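Local structure of ER-derived vesicles protein ERV41 (3ZLC) at residues Trp34-Val39 with Arg46-Glu51. The protein helps carry a subset of secretory proteins to the Golgi in COPII-coated vesicles from the endoplasmic reticulum and aids retrograde return, this chain being its lumenal domain. Numbering follows the deposited sequence.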
loop_
_atom_site.group_PDB
_atom_site.type_symbol
_atom_site.label_atom_id
_atom_site.label_comp_id
_atom_site.label_asym_id
_atom_site.label_seq_id
_atom_site.Cartn_x
_atom_site.Cartn_y
_atom_site.Cartn_z
ATOM N N TRP A 34 11.976 -5.219 -11.803
ATOM C CA TRP A 34 12.403 -6.206 -10.808
ATOM C C TRP A 34 11.214 -6.683 -9.975
ATOM O O TRP A 34 11.315 -7.662 -9.231
ATOM C CB TRP A 34 13.435 -5.607 -9.839
ATOM C CG TRP A 34 14.754 -5.218 -10.455
ATOM C CD1 TRP A 34 15.271 -3.956 -10.541
ATOM C CD2 TRP A 34 15.729 -6.089 -11.044
ATOM N NE1 TRP A 34 16.496 -3.990 -11.154
ATOM C CE2 TRP A 34 16.798 -5.286 -11.481
ATOM C CE3 TRP A 34 15.797 -7.470 -11.261
ATOM C CZ2 TRP A 34 17.923 -5.811 -12.106
ATOM C CZ3 TRP A 34 16.916 -7.993 -11.882
ATOM C CH2 TRP A 34 17.965 -7.166 -12.302
ATOM N N LEU A 35 10.094 -5.965 -10.073
ATOM C CA LEU A 35 8.982 -6.153 -9.140
ATOM C C LEU A 35 7.897 -7.074 -9.673
ATOM O O LEU A 35 7.640 -7.113 -10.886
ATOM C CB LEU A 35 8.353 -4.797 -8.777
ATOM C CG LEU A 35 9.279 -3.825 -8.043
ATOM C CD1 LEU A 35 8.573 -2.513 -7.723
ATOM C CD2 LEU A 35 9.846 -4.466 -6.782
ATOM N N GLN A 36 7.260 -7.813 -8.764
ATOM C CA GLN A 36 6.021 -8.510 -9.089
ATOM C C GLN A 36 4.981 -8.207 -8.010
ATOM O O GLN A 36 5.314 -8.028 -6.827
ATOM C CB GLN A 36 6.248 -10.020 -9.239
ATOM C CG GLN A 36 6.529 -10.757 -7.932
ATOM C CD GLN A 36 6.488 -12.269 -8.099
ATOM O OE1 GLN A 36 5.555 -12.814 -8.696
ATOM N NE2 GLN A 36 7.501 -12.953 -7.573
ATOM N N ILE A 37 3.721 -8.126 -8.417
ATOM C CA ILE A 37 2.649 -7.799 -7.477
ATOM C C ILE A 37 1.618 -8.921 -7.554
ATOM O O ILE A 37 1.115 -9.228 -8.647
ATOM C CB ILE A 37 2.045 -6.435 -7.812
ATOM C CG1 ILE A 37 3.132 -5.355 -7.713
ATOM C CG2 ILE A 37 0.857 -6.094 -6.891
ATOM C CD1 ILE A 37 2.663 -4.017 -8.113
ATOM N N ASN A 38 1.356 -9.567 -6.413
ATOM C CA ASN A 38 0.422 -10.690 -6.351
ATOM C C ASN A 38 -0.737 -10.415 -5.388
ATOM O O ASN A 38 -0.579 -9.684 -4.406
ATOM C CB ASN A 38 1.143 -11.960 -5.889
ATOM C CG ASN A 38 2.053 -12.556 -6.964
ATOM O OD1 ASN A 38 1.618 -13.371 -7.784
ATOM N ND2 ASN A 38 3.327 -12.162 -6.950
ATOM N N VAL A 39 -1.892 -11.015 -5.668
ATOM C CA VAL A 39 -3.016 -11.004 -4.735
ATOM C C VAL A 39 -3.314 -12.461 -4.416
ATOM O O VAL A 39 -3.257 -13.336 -5.298
ATOM C CB VAL A 39 -4.284 -10.319 -5.313
ATOM C CG1 VAL A 39 -5.489 -10.576 -4.411
ATOM C CG2 VAL A 39 -4.084 -8.836 -5.433
ATOM N N ARG A 46 -2.224 -17.618 -5.397
ATOM C CA ARG A 46 -1.657 -16.364 -5.901
ATOM C C ARG A 46 -2.050 -16.042 -7.336
ATOM O O ARG A 46 -1.854 -16.852 -8.249
ATOM C CB ARG A 46 -0.134 -16.373 -5.798
ATOM C CG ARG A 46 0.367 -16.444 -4.379
ATOM C CD ARG A 46 1.489 -15.451 -4.124
ATOM N NE ARG A 46 2.586 -16.080 -3.394
ATOM C CZ ARG A 46 2.516 -16.467 -2.122
ATOM N NH1 ARG A 46 1.400 -16.292 -1.428
ATOM N NH2 ARG A 46 3.564 -17.035 -1.541
ATOM N N LYS A 47 -2.620 -14.855 -7.515
ATOM C CA LYS A 47 -2.918 -14.314 -8.834
ATOM C C LYS A 47 -2.017 -13.110 -9.100
ATOM O O LYS A 47 -2.026 -12.131 -8.335
ATOM C CB LYS A 47 -4.388 -13.894 -8.929
ATOM C CG LYS A 47 -4.754 -13.165 -10.219
ATOM C CD LYS A 47 -6.262 -12.946 -10.334
ATOM C CE LYS A 47 -6.779 -11.910 -9.334
ATOM N NZ LYS A 47 -8.273 -11.818 -9.340
ATOM N N LEU A 48 -1.242 -13.189 -10.175
ATOM C CA LEU A 48 -0.398 -12.071 -10.603
ATOM C C LEU A 48 -1.240 -10.867 -11.007
ATOM O O LEU A 48 -2.142 -10.973 -11.843
ATOM C CB LEU A 48 0.505 -12.483 -11.767
ATOM C CG LEU A 48 1.931 -12.913 -11.423
ATOM C CD1 LEU A 48 2.657 -13.411 -12.668
ATOM C CD2 LEU A 48 2.697 -11.771 -10.800
ATOM N N VAL A 49 -0.966 -9.722 -10.397
ATOM C CA VAL A 49 -1.622 -8.497 -10.806
ATOM C C VAL A 49 -0.752 -7.867 -11.881
ATOM O O VAL A 49 0.357 -7.394 -11.617
ATOM C CB VAL A 49 -1.798 -7.515 -9.643
ATOM C CG1 VAL A 49 -2.296 -6.186 -10.179
ATOM C CG2 VAL A 49 -2.762 -8.076 -8.632
ATOM N N LEU A 50 -1.241 -7.894 -13.110
ATOM C CA LEU A 50 -0.482 -7.338 -14.211
ATOM C C LEU A 50 -1.237 -6.160 -14.790
ATOM O O LEU A 50 -0.773 -5.020 -14.727
ATOM C CB LEU A 50 -0.235 -8.404 -15.277
ATOM C CG LEU A 50 0.824 -9.447 -14.907
ATOM C CD1 LEU A 50 0.839 -10.597 -15.895
ATOM C CD2 LEU A 50 2.202 -8.804 -14.829
ATOM N N GLU A 51 -2.425 -6.439 -15.312
ATOM C CA GLU A 51 -3.170 -5.451 -16.077
ATOM C C GLU A 51 -3.887 -4.395 -15.238
ATOM O O GLU A 51 -4.251 -3.348 -15.768
ATOM C CB GLU A 51 -4.147 -6.134 -17.052
ATOM C CG GLU A 51 -5.255 -6.948 -16.396
ATOM C CD GLU A 51 -6.237 -7.509 -17.413
ATOM O OE1 GLU A 51 -5.845 -8.407 -18.191
ATOM O OE2 GLU A 51 -7.404 -7.057 -17.428
HETATM O O HOH W 1 2.969 -8.105 -11.330
#
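V39 and V49 both swing CG2 to the side of the backbone N, with CG1 anti to it (chi1 169° and 172°), and the two CG2 methyls meet at 3.5 Å. On the same face I37 brings CG2 to within 4.1 Å of V49 CB. These three side chains face strand 117-126 of the second sheet, where I123 touches V49 and V125 touches V39. The other face is mixed: N38 lays its carboxamide beside L48, whose CD2 lies 3.6 Å from N38 OD1, while CD of the poorly ordered R46 lies near N38 CB. In the conformer described here, one of two modelled for N38, ND2 donates to Q36 OE1 at 2.9 Å; the acceptor lies in the amide plane of N38, but the donor stands above the carbonyl plane of Q36. Q36 NE2 also bonds A136 O, tying the side chain to the neighbouring strand 130-136. With only an alanine at Q36, both bonds are gone, and the N38 carboxamide would probably be freer to turn against L48. Between the faces runs the backbone of a short antiparallel beta hairpin, strands 35-41 and 47-48, at one margin of the larger mixed sheet. V39 and K47 form its hydrogen-bonded pair, K47 N reaching V39 O at 2.8 Å and V39 N reaching K47 O at 2.9 Å; N38 and L48 make the adjoining non-hydrogen-bonded pair. V49 N still bonds I37 O, but V49 O reaches I37 N only through a water, which accepts from I37 N and donates to V49 O, marking where the chains diverge.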